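Local coordinates for CDP-4-keto-6-deoxy-D-glucose-3-dehydrase (Yersinia pseudotuberculosis, PDB 3BB8) that catalyses the C3 dehydration of CDP-4-keto-6-deoxy-D-glucose with a vitamin B6 cofactor on an aspartate aminotransferase fold, probably for lipopolysaccharide sugar synthesis, at the interface of chains A and B. Numbering follows the deposited sequence. Chains: chain A/B, CDP-4-keto-6-deoxy-D-glucose-3-dehydrase.

Contact 1: the interface of chains A and B. Residues chain A 359, 375, 378, 383, 405-406; chain B 271-273, 276.
The backbone oxygen of A:Met405, in plane at the edge of the B:Tyr276 ring and 3.2 Å from its CE1, is gripped end-on by the A:Arg359 guanidinium. A:Arg359 NH2 reaches A:Met405 O at 2.7 Å, tilted 15° from the carbonyl plane, and the NH1 bond comes from well above that plane. Both bonds bend at the hydrogen, as expected when two nitrogens share one acceptor, and they fix the rotation of the guanidinium. A bend at chi3 (59°) turns the arginine tip toward this oxygen. A:Leu375 adds a branch over the face of B:Tyr276, with its CD1 methyl 3.5 Å from the ring centroid and offset toward the rim, a CH-pi contact. The phenol tip, B:Tyr276 OH, ends against the backbone of A:Ala378, 3.2 Å from its carbonyl carbon. A:Met405 itself lies across B:Pro273, its CG 3.4 Å from the proline CD, while its sulfur SD touches B:Leu272 CD2 at 3.6 Å. At the far end an extended A:Arg383 chain runs past B:Ser271, and A:Arg383 NH1 donates to the hydroxyl B:Ser271 OG at 2.6 Å, close to the guanidinium plane. B:Ser271 N returns a bond to A:Arg383 O at 3.0 Å, which ties side chain and backbone together. The patch docks the B:271-276 loop on helix 399-407, the 3-10 helix 381-383 and the loop at A:Leu375 and A:Ala378, presumably helping to hold the two-fold dimer.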
# COMPACT_ATOMS: atom_id res chain seq x y z
N ARG A 359 32.93 15.27 -0.97
CA ARG A 359 31.50 15.54 -1.05
C ARG A 359 31.05 15.81 0.38
O ARG A 359 30.23 16.69 0.64
CB ARG A 359 30.76 14.33 -1.63
CG ARG A 359 29.27 14.54 -1.88
CD ARG A 359 28.65 13.33 -2.59
NE ARG A 359 28.80 12.10 -1.80
CZ ARG A 359 28.44 10.89 -2.20
NH1 ARG A 359 27.88 10.72 -3.39
NH2 ARG A 359 28.64 9.85 -1.42
N LEU A 375 21.95 12.64 -1.68
CA LEU A 375 22.79 11.82 -2.53
C LEU A 375 21.84 11.23 -3.57
O LEU A 375 20.63 11.30 -3.40
CB LEU A 375 23.48 10.74 -1.69
CG LEU A 375 24.39 11.29 -0.57
CD1 LEU A 375 25.31 10.18 -0.07
CD2 LEU A 375 25.24 12.46 -1.09
N ALA A 378 20.19 5.27 -3.73
CA ALA A 378 21.11 4.19 -3.40
C ALA A 378 22.55 4.28 -3.92
O ALA A 378 23.42 3.50 -3.52
CB ALA A 378 20.49 2.85 -3.82
N ARG A 383 26.00 -2.30 -3.99
CA ARG A 383 26.84 -2.08 -2.81
C ARG A 383 26.01 -1.77 -1.56
O ARG A 383 26.56 -1.43 -0.51
CB ARG A 383 27.82 -0.92 -3.05
CG ARG A 383 28.83 -1.17 -4.15
CD ARG A 383 29.80 -0.00 -4.28
NE ARG A 383 30.76 -0.24 -5.35
CZ ARG A 383 31.81 -1.04 -5.24
NH1 ARG A 383 32.05 -1.68 -4.10
NH2 ARG A 383 32.61 -1.22 -6.28
N MET A 405 27.92 7.17 -6.69
CA MET A 405 27.80 6.78 -5.29
C MET A 405 28.75 7.60 -4.43
O MET A 405 28.41 7.99 -3.32
CB MET A 405 28.10 5.29 -5.11
CG MET A 405 28.08 4.82 -3.66
SD MET A 405 28.72 3.15 -3.48
CE MET A 405 30.41 3.41 -4.03
N ASN A 406 29.94 7.86 -4.96
CA ASN A 406 30.96 8.61 -4.22
C ASN A 406 31.00 10.11 -4.42
O ASN A 406 31.24 10.85 -3.47
CB ASN A 406 32.36 8.10 -4.56
CG ASN A 406 32.60 6.70 -4.06
OD1 ASN A 406 32.53 6.44 -2.86
ND2 ASN A 406 32.89 5.79 -4.99
N SER B 271 29.33 -2.16 0.47
CA SER B 271 30.54 -1.39 0.27
C SER B 271 30.26 0.07 -0.08
O SER B 271 30.81 0.60 -1.05
CB SER B 271 31.39 -2.04 -0.82
OG SER B 271 30.64 -2.17 -2.02
N LEU B 272 29.39 0.70 0.70
CA LEU B 272 29.05 2.11 0.47
C LEU B 272 30.17 2.97 1.05
O LEU B 272 30.83 2.58 2.02
CB LEU B 272 27.74 2.47 1.16
CG LEU B 272 26.43 1.97 0.56
CD1 LEU B 272 25.27 2.45 1.42
CD2 LEU B 272 26.29 2.47 -0.87
N PRO B 273 30.40 4.16 0.47
CA PRO B 273 31.46 5.03 0.99
C PRO B 273 31.10 5.58 2.36
O PRO B 273 29.93 5.64 2.74
CB PRO B 273 31.54 6.12 -0.07
CG PRO B 273 30.11 6.26 -0.51
CD PRO B 273 29.66 4.81 -0.63
N TYR B 276 27.88 8.11 3.72
CA TYR B 276 26.69 7.96 2.90
C TYR B 276 25.44 8.13 3.77
O TYR B 276 25.28 7.45 4.78
CB TYR B 276 26.65 6.59 2.24
CG TYR B 276 25.96 6.60 0.90
CD1 TYR B 276 26.64 7.01 -0.25
CD2 TYR B 276 24.61 6.25 0.78
CE1 TYR B 276 26.00 7.07 -1.48
CE2 TYR B 276 23.96 6.32 -0.45
CZ TYR B 276 24.66 6.74 -1.57
OH TYR B 276 24.03 6.83 -2.79

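Contact 2: the interface of chains A and B. Residues chain A 120-122, 378, 384; chain B 247, 280, 282.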
# COMPACT_ATOMS: atom_id res chain seq x y z
N PHE A 120 16.79 4.12 -7.62
CA PHE A 120 16.02 4.00 -6.39
C PHE A 120 15.70 2.52 -6.16
O PHE A 120 15.37 1.80 -7.10
CB PHE A 120 14.74 4.81 -6.49
CG PHE A 120 14.05 4.99 -5.18
CD1 PHE A 120 14.58 5.85 -4.22
CD2 PHE A 120 12.93 4.23 -4.85
CE1 PHE A 120 14.01 5.95 -2.95
CE2 PHE A 120 12.35 4.33 -3.59
CZ PHE A 120 12.90 5.18 -2.64
N PRO A 121 15.81 2.05 -4.90
CA PRO A 121 15.53 0.66 -4.55
C PRO A 121 14.26 0.00 -5.09
O PRO A 121 14.34 -1.06 -5.70
CB PRO A 121 15.59 0.67 -3.01
CG PRO A 121 15.48 2.11 -2.63
CD PRO A 121 16.24 2.80 -3.71
N THR A 122 13.11 0.63 -4.91
CA THR A 122 11.86 0.04 -5.37
C THR A 122 11.65 -0.01 -6.90
O THR A 122 10.64 -0.53 -7.39
CB THR A 122 10.66 0.70 -4.68
OG1 THR A 122 10.61 2.10 -4.98
CG2 THR A 122 10.78 0.52 -3.17
N ALA A 378 20.19 5.27 -3.73
CA ALA A 378 21.11 4.19 -3.40
C ALA A 378 22.55 4.28 -3.92
O ALA A 378 23.42 3.50 -3.52
CB ALA A 378 20.49 2.85 -3.82
N GLN A 384 24.70 -1.87 -1.68
CA GLN A 384 23.84 -1.61 -0.54
C GLN A 384 23.80 -2.87 0.30
O GLN A 384 23.80 -3.97 -0.24
CB GLN A 384 22.42 -1.24 -1.00
CG GLN A 384 22.31 0.18 -1.52
CD GLN A 384 22.30 1.21 -0.41
OE1 GLN A 384 22.59 2.39 -0.64
NE2 GLN A 384 21.94 0.79 0.78
N TRP B 247 10.70 1.57 2.44
CA TRP B 247 11.69 1.41 1.38
C TRP B 247 12.81 0.43 1.72
O TRP B 247 13.77 0.29 0.96
CB TRP B 247 12.29 2.76 1.01
CG TRP B 247 11.28 3.79 0.57
CD1 TRP B 247 10.62 3.85 -0.63
CD2 TRP B 247 10.80 4.91 1.34
NE1 TRP B 247 9.77 4.93 -0.66
CE2 TRP B 247 9.86 5.60 0.53
CE3 TRP B 247 11.08 5.41 2.62
CZ2 TRP B 247 9.19 6.76 0.97
CZ3 TRP B 247 10.42 6.56 3.07
CH2 TRP B 247 9.48 7.22 2.24
N TYR B 280 19.45 7.02 2.95
CA TYR B 280 19.60 6.30 1.69
C TYR B 280 20.45 5.03 1.80
O TYR B 280 21.11 4.63 0.83
CB TYR B 280 20.17 7.22 0.62
CG TYR B 280 19.22 8.30 0.14
CD1 TYR B 280 19.68 9.35 -0.66
CD2 TYR B 280 17.86 8.27 0.46
CE1 TYR B 280 18.82 10.33 -1.14
CE2 TYR B 280 16.99 9.26 -0.01
CZ TYR B 280 17.48 10.28 -0.81
OH TYR B 280 16.63 11.25 -1.31
N TYR B 282 20.01 1.07 2.64
CA TYR B 282 18.95 0.06 2.72
C TYR B 282 19.36 -1.34 3.20
O TYR B 282 20.15 -2.03 2.56
CB TYR B 282 18.29 -0.02 1.34
CG TYR B 282 17.83 1.33 0.85
CD1 TYR B 282 16.63 1.90 1.29
CD2 TYR B 282 18.63 2.09 -0.02
CE1 TYR B 282 16.24 3.18 0.89
CE2 TYR B 282 18.25 3.36 -0.43
CZ TYR B 282 17.06 3.91 0.03
OH TYR B 282 16.70 5.18 -0.35
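Aromatic and CH-pi packing joins A:Phe120 and A:Pro121 to B:Trp247 and B:Tyr282. A:Phe120 and B:Trp247 both belong to pyridoxal phosphate-binding surfaces. The phenyl edge of A:Phe120 points at the indole: A:Phe120 CZ stands 3.3 Å from B:Trp247 CD1, over the rim of the five-membered ring, with the planes 84° apart. CG of A:Phe120 is anti to its backbone N (chi1 -167°), a setting that carries the ring toward the partner. A:Pro121 CG meets the B:Tyr282 ring face on, 3.7 Å from the centroid and offset toward the rim near CZ. The neighbouring A:Pro121 CD covers one face of A:Phe120 within its own chain, so the proline wedges between the two aromatic groups. The phenol tip B:Tyr282 OH closes the row at 3.8 Å from A:Phe120 CE1, and the methyl A:Ala378 CB brushes B:Tyr282 CE2 at 4.1 Å.

Polar pairing involves the A:Gln384 amide, but its modelled orientation is doubtful. A:Gln384 NE2 sits 2.7 Å from the amide nitrogen B:Tyr282 N, donor against donor, and A:Gln384 OE1 sits 3.1 Å from the carbonyl oxygen B:Tyr280 O, acceptor against acceptor. Exchanging the two amide atoms would give both backbone groups a suitable partner.

In the fold, A:Phe120 leads into helix 121-129, A:Gln384 links the short helices 381-383 and 385-387, and B:Trp247 follows helix 235-245.

Contact 3: the interface of chains A and B. Residues chain A 39, 217-218, 224-226; chain B 57-59, 247, 290, 292.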
# COMPACT_ATOMS: atom_id res chain seq x y z
N LYS A 39 6.53 19.88 -0.93
CA LYS A 39 5.22 20.03 -1.52
C LYS A 39 4.80 21.48 -1.58
O LYS A 39 5.21 22.29 -0.75
CB LYS A 39 4.18 19.23 -0.71
CG LYS A 39 3.97 19.73 0.71
CD LYS A 39 3.22 18.69 1.53
CE LYS A 39 2.92 19.20 2.92
NZ LYS A 39 4.14 19.57 3.69
N TYR A 217 4.52 11.09 -3.47
CA TYR A 217 5.14 11.33 -2.17
C TYR A 217 5.39 12.86 -2.17
O TYR A 217 5.58 13.45 -3.23
CB TYR A 217 6.46 10.54 -2.09
CG TYR A 217 7.13 10.59 -0.75
CD1 TYR A 217 6.54 10.01 0.37
CD2 TYR A 217 8.32 11.29 -0.58
CE1 TYR A 217 7.11 10.12 1.62
CE2 TYR A 217 8.90 11.40 0.68
CZ TYR A 217 8.29 10.82 1.77
OH TYR A 217 8.84 10.95 3.02
N PRO A 218 5.40 13.51 -0.99
CA PRO A 218 5.62 14.97 -0.96
C PRO A 218 6.80 15.55 -1.74
O PRO A 218 6.74 16.70 -2.19
CB PRO A 218 5.69 15.27 0.53
CG PRO A 218 4.73 14.23 1.12
CD PRO A 218 5.15 12.98 0.36
N MET A 224 -0.05 13.48 -2.69
CA MET A 224 -1.24 13.13 -1.93
C MET A 224 -0.92 12.78 -0.48
O MET A 224 -1.69 12.07 0.18
CB MET A 224 -1.87 11.84 -2.48
CG MET A 224 -2.36 11.96 -3.92
SD MET A 224 -3.24 10.49 -4.47
CE MET A 224 -3.16 10.69 -6.25
N GLY A 225 0.21 13.27 0.00
CA GLY A 225 0.95 12.59 1.05
C GLY A 225 1.65 11.30 0.68
O GLY A 225 2.87 11.26 0.57
N GLU A 226 0.87 10.25 0.47
CA GLU A 226 1.41 8.96 0.06
C GLU A 226 0.45 8.53 -1.04
O GLU A 226 -0.77 8.66 -0.87
CB GLU A 226 1.39 7.94 1.20
CG GLU A 226 2.32 8.27 2.36
CD GLU A 226 3.78 7.88 2.13
OE1 GLU A 226 4.13 7.45 1.01
OE2 GLU A 226 4.57 8.03 3.08
N TRP B 57 0.08 18.50 6.53
CA TRP B 57 1.31 17.74 6.73
C TRP B 57 1.27 16.55 5.78
O TRP B 57 2.23 16.30 5.04
CB TRP B 57 1.41 17.26 8.18
CG TRP B 57 2.59 16.38 8.44
CD1 TRP B 57 2.59 15.18 9.09
CD2 TRP B 57 3.95 16.63 8.05
NE1 TRP B 57 3.87 14.66 9.13
CE2 TRP B 57 4.72 15.53 8.50
CE3 TRP B 57 4.59 17.67 7.37
CZ2 TRP B 57 6.09 15.45 8.30
CZ3 TRP B 57 5.95 17.58 7.16
CH2 TRP B 57 6.69 16.48 7.62
N LEU B 58 0.17 15.81 5.79
CA LEU B 58 -0.01 14.87 4.70
C LEU B 58 0.43 13.44 4.98
O LEU B 58 -0.39 12.55 5.20
CB LEU B 58 0.61 15.42 3.42
CG LEU B 58 -0.03 16.67 2.83
CD1 LEU B 58 0.09 16.68 1.31
CD2 LEU B 58 -1.49 16.77 3.25
N THR B 59 1.74 13.22 4.97
CA THR B 59 2.25 11.92 5.40
C THR B 59 1.87 11.75 6.87
O THR B 59 1.32 12.66 7.48
CB THR B 59 3.78 11.89 5.27
OG1 THR B 59 4.35 12.99 5.99
CG2 THR B 59 4.20 11.98 3.81
N TRP B 247 10.70 1.57 2.44
CA TRP B 247 11.69 1.41 1.38
C TRP B 247 12.81 0.43 1.72
O TRP B 247 13.77 0.29 0.96
CB TRP B 247 12.29 2.76 1.01
CG TRP B 247 11.28 3.79 0.57
CD1 TRP B 247 10.62 3.85 -0.63
CD2 TRP B 247 10.80 4.91 1.34
NE1 TRP B 247 9.77 4.93 -0.66
CE2 TRP B 247 9.86 5.60 0.53
CE3 TRP B 247 11.08 5.41 2.62
CZ2 TRP B 247 9.19 6.76 0.97
CZ3 TRP B 247 10.42 6.56 3.07
CH2 TRP B 247 9.48 7.22 2.24
N LYS B 290 3.12 2.89 3.42
CA LYS B 290 2.71 3.82 4.45
C LYS B 290 1.39 4.49 4.07
O LYS B 290 0.98 4.46 2.90
CB LYS B 290 3.78 4.89 4.68
CG LYS B 290 5.05 4.36 5.33
CD LYS B 290 6.04 5.47 5.69
CE LYS B 290 7.05 5.72 4.58
NZ LYS B 290 6.43 6.14 3.29
N THR B 292 -1.50 7.97 4.99
CA THR B 292 -1.52 9.41 5.20
C THR B 292 -2.13 9.71 6.57
O THR B 292 -2.79 8.86 7.16
CB THR B 292 -2.38 10.13 4.13
OG1 THR B 292 -3.76 9.79 4.31
CG2 THR B 292 -1.94 9.73 2.73
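B:Trp247 presents the far edge of its indole to the face of A:Tyr217, with B:Trp247 CH2 3.8 Å from A:Tyr217 CE1 and the planes 88° apart. A:Tyr217, which lines the pyridoxal phosphate pocket, is packed on both sides, because A:Pro218 CD of its own chain lies against the opposite face. The close packing continues at B:Thr59. Its methyl CG2 is 3.5 Å from A:Pro218 CG and 3.6 Å from A:Gly225 O. With OG1 placed between the backbone N and carbonyl carbon (chi1 55°), CG2 is left to face the partner while the hydroxyl lies over the B:Trp57 indole. B:Leu58 fills the next position, its CD1 3.7 Å from A:Gly225 N.

The A:Lys39 end is looser. The A:Lys39 methylenes cross B:Leu58 at a slant, CD 3.7 Å from B:Leu58 CD1. A:Lys39 NZ stays 4.0 Å from B:Trp57 O, so no hydrogen bond is assigned to the ammonium, and methylenes make most of the contact.

Charge pairing occurs at the other end. A:Glu226, its carboxyl carbon in plane at the edge of A:Tyr217, receives a B:Lys290 chain bent at chi3 and chi4. The ammonium B:Lys290 NZ donates at 2.7 Å to A:Glu226 OE2, on the syn side and 33° out of the carboxylate plane.

Contact 4: the interface of chains A and B. Residues chain A 247, 282, 286-288; chain B 87, 120-122.
A:Trp247 and B:Phe120 meet nearly perpendicular, the planes 86° apart and the centroids 5.1 Å from each other. The phenyl provides the edge: B:Phe120 CE2 and CZ stand over the indole at A:Trp247 CD1, which lies in the phenyl plane. A:Asn288 of the same chain reaches toward one indole face, with ND2 offset toward the rim. Chi1 of A:Trp247 (-56°) puts CG anti to the carbonyl carbon and sends the indole toward this junction. A:Tyr282 turns its face to B:Pro121, whose CG lies over the ring centre, 3.7 Å from the centroid. The two side chains cross at about a right angle.

B:Ser87 sets its CB and its OG against A:Asn288 CB, each 3.4 Å away. The hydroxyls B:Ser87 OG and B:Thr122 OG1 are hydrogen-bonded at 2.8 Å within chain B, and B:Thr122 OG1 also lies in plane at the edge of B:Phe120. No polar atom bonds across the patch, which rests on shape and ring packing.

B:Ser87 lies near the start of helix 86-96 and B:Pro121 begins helix 121-129. Two helix starts of chain B, one carrying the cofactor-binding B:Ser87 and the other flanked by the cofactor-lining B:Phe120 and B:Thr122, thus face loops of chain A.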
# COMPACT_ATOMS: atom_id res chain seq x y z
N TRP A 247 -6.96 -7.39 -4.40
CA TRP A 247 -6.99 -8.73 -3.80
C TRP A 247 -6.80 -9.87 -4.79
O TRP A 247 -6.98 -11.04 -4.45
CB TRP A 247 -8.29 -8.95 -3.02
CG TRP A 247 -8.58 -7.93 -1.93
CD1 TRP A 247 -7.98 -7.84 -0.70
CD2 TRP A 247 -9.53 -6.85 -1.99
NE1 TRP A 247 -8.50 -6.77 0.01
CE2 TRP A 247 -9.45 -6.15 -0.76
CE3 TRP A 247 -10.45 -6.41 -2.96
CZ2 TRP A 247 -10.26 -5.03 -0.47
CZ3 TRP A 247 -11.26 -5.29 -2.67
CH2 TRP A 247 -11.15 -4.62 -1.44
N TYR A 282 -10.89 -15.48 -7.23
CA TYR A 282 -9.56 -14.90 -7.40
C TYR A 282 -8.71 -15.47 -8.53
O TYR A 282 -8.32 -16.63 -8.52
CB TYR A 282 -8.84 -15.01 -6.06
CG TYR A 282 -9.65 -14.36 -4.95
CD1 TYR A 282 -9.62 -12.98 -4.77
CD2 TYR A 282 -10.48 -15.13 -4.13
CE1 TYR A 282 -10.40 -12.37 -3.79
CE2 TYR A 282 -11.27 -14.52 -3.15
CZ TYR A 282 -11.22 -13.14 -2.98
OH TYR A 282 -11.98 -12.54 -2.00
N GLY A 286 -2.84 -11.74 -5.60
CA GLY A 286 -2.91 -10.31 -5.35
C GLY A 286 -2.54 -9.74 -4.01
O GLY A 286 -2.11 -10.44 -3.08
N TYR A 287 -2.71 -8.42 -3.94
CA TYR A 287 -2.43 -7.60 -2.76
C TYR A 287 -3.67 -6.75 -2.57
O TYR A 287 -4.72 -7.02 -3.14
CB TYR A 287 -1.29 -6.61 -3.05
CG TYR A 287 0.02 -7.22 -3.47
CD1 TYR A 287 0.30 -7.49 -4.80
CD2 TYR A 287 0.98 -7.54 -2.51
CE1 TYR A 287 1.51 -8.08 -5.18
CE2 TYR A 287 2.18 -8.12 -2.86
CZ TYR A 287 2.44 -8.39 -4.20
OH TYR A 287 3.63 -8.98 -4.53
N ASN A 288 -3.53 -5.73 -1.73
CA ASN A 288 -4.58 -4.74 -1.52
C ASN A 288 -3.78 -3.46 -1.42
O ASN A 288 -3.47 -2.97 -0.32
CB ASN A 288 -5.37 -4.94 -0.25
CG ASN A 288 -6.45 -3.87 -0.07
OD1 ASN A 288 -7.18 -3.86 0.92
ND2 ASN A 288 -6.54 -2.95 -1.03
N SER B 87 -4.23 -6.61 4.16
CA SER B 87 -3.43 -7.41 3.25
C SER B 87 -1.98 -6.92 3.33
O SER B 87 -1.04 -7.71 3.41
CB SER B 87 -3.96 -7.27 1.82
OG SER B 87 -5.33 -7.65 1.76
N PHE B 120 -9.17 -15.94 3.78
CA PHE B 120 -9.08 -14.83 2.85
C PHE B 120 -7.76 -14.99 2.11
O PHE B 120 -6.74 -15.31 2.71
CB PHE B 120 -9.14 -13.51 3.59
CG PHE B 120 -9.33 -12.32 2.68
CD1 PHE B 120 -10.57 -12.05 2.13
CD2 PHE B 120 -8.24 -11.52 2.33
CE1 PHE B 120 -10.74 -11.00 1.22
CE2 PHE B 120 -8.39 -10.48 1.43
CZ PHE B 120 -9.65 -10.21 0.87
N PRO B 121 -7.76 -14.78 0.78
CA PRO B 121 -6.54 -14.92 -0.01
C PRO B 121 -5.25 -14.27 0.53
O PRO B 121 -4.22 -14.94 0.62
CB PRO B 121 -6.95 -14.39 -1.39
CG PRO B 121 -8.12 -13.51 -1.11
CD PRO B 121 -8.86 -14.24 -0.04
N THR B 122 -5.31 -13.00 0.92
CA THR B 122 -4.11 -12.34 1.40
C THR B 122 -3.61 -12.79 2.77
O THR B 122 -2.66 -12.23 3.31
CB THR B 122 -4.24 -10.79 1.36
OG1 THR B 122 -5.26 -10.36 2.27
CG2 THR B 122 -4.60 -10.33 -0.05

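Contacts 1 and 2 are neighbours, their C-alpha centres about 11 Å apart, and share A:Ala378. Contact 3 lies about 18 Å from contact 2 and shares B:Trp247 with it, so one indole touches chain A at both ends. Contact 4 is about 26 Å from contact 2 and largely its two-fold counterpart with the chains exchanged: residues 120-122, 247 and 282 recur in swapped roles. It lies about 37 Å from contact 1 and 24 Å from contact 3. Since residue 120 lines the cofactor pocket and residue 247 is a known cofactor-binding residue of this protein, each pyridoxal phosphate site probably draws on both chains, which would couple pairing to active-site shape.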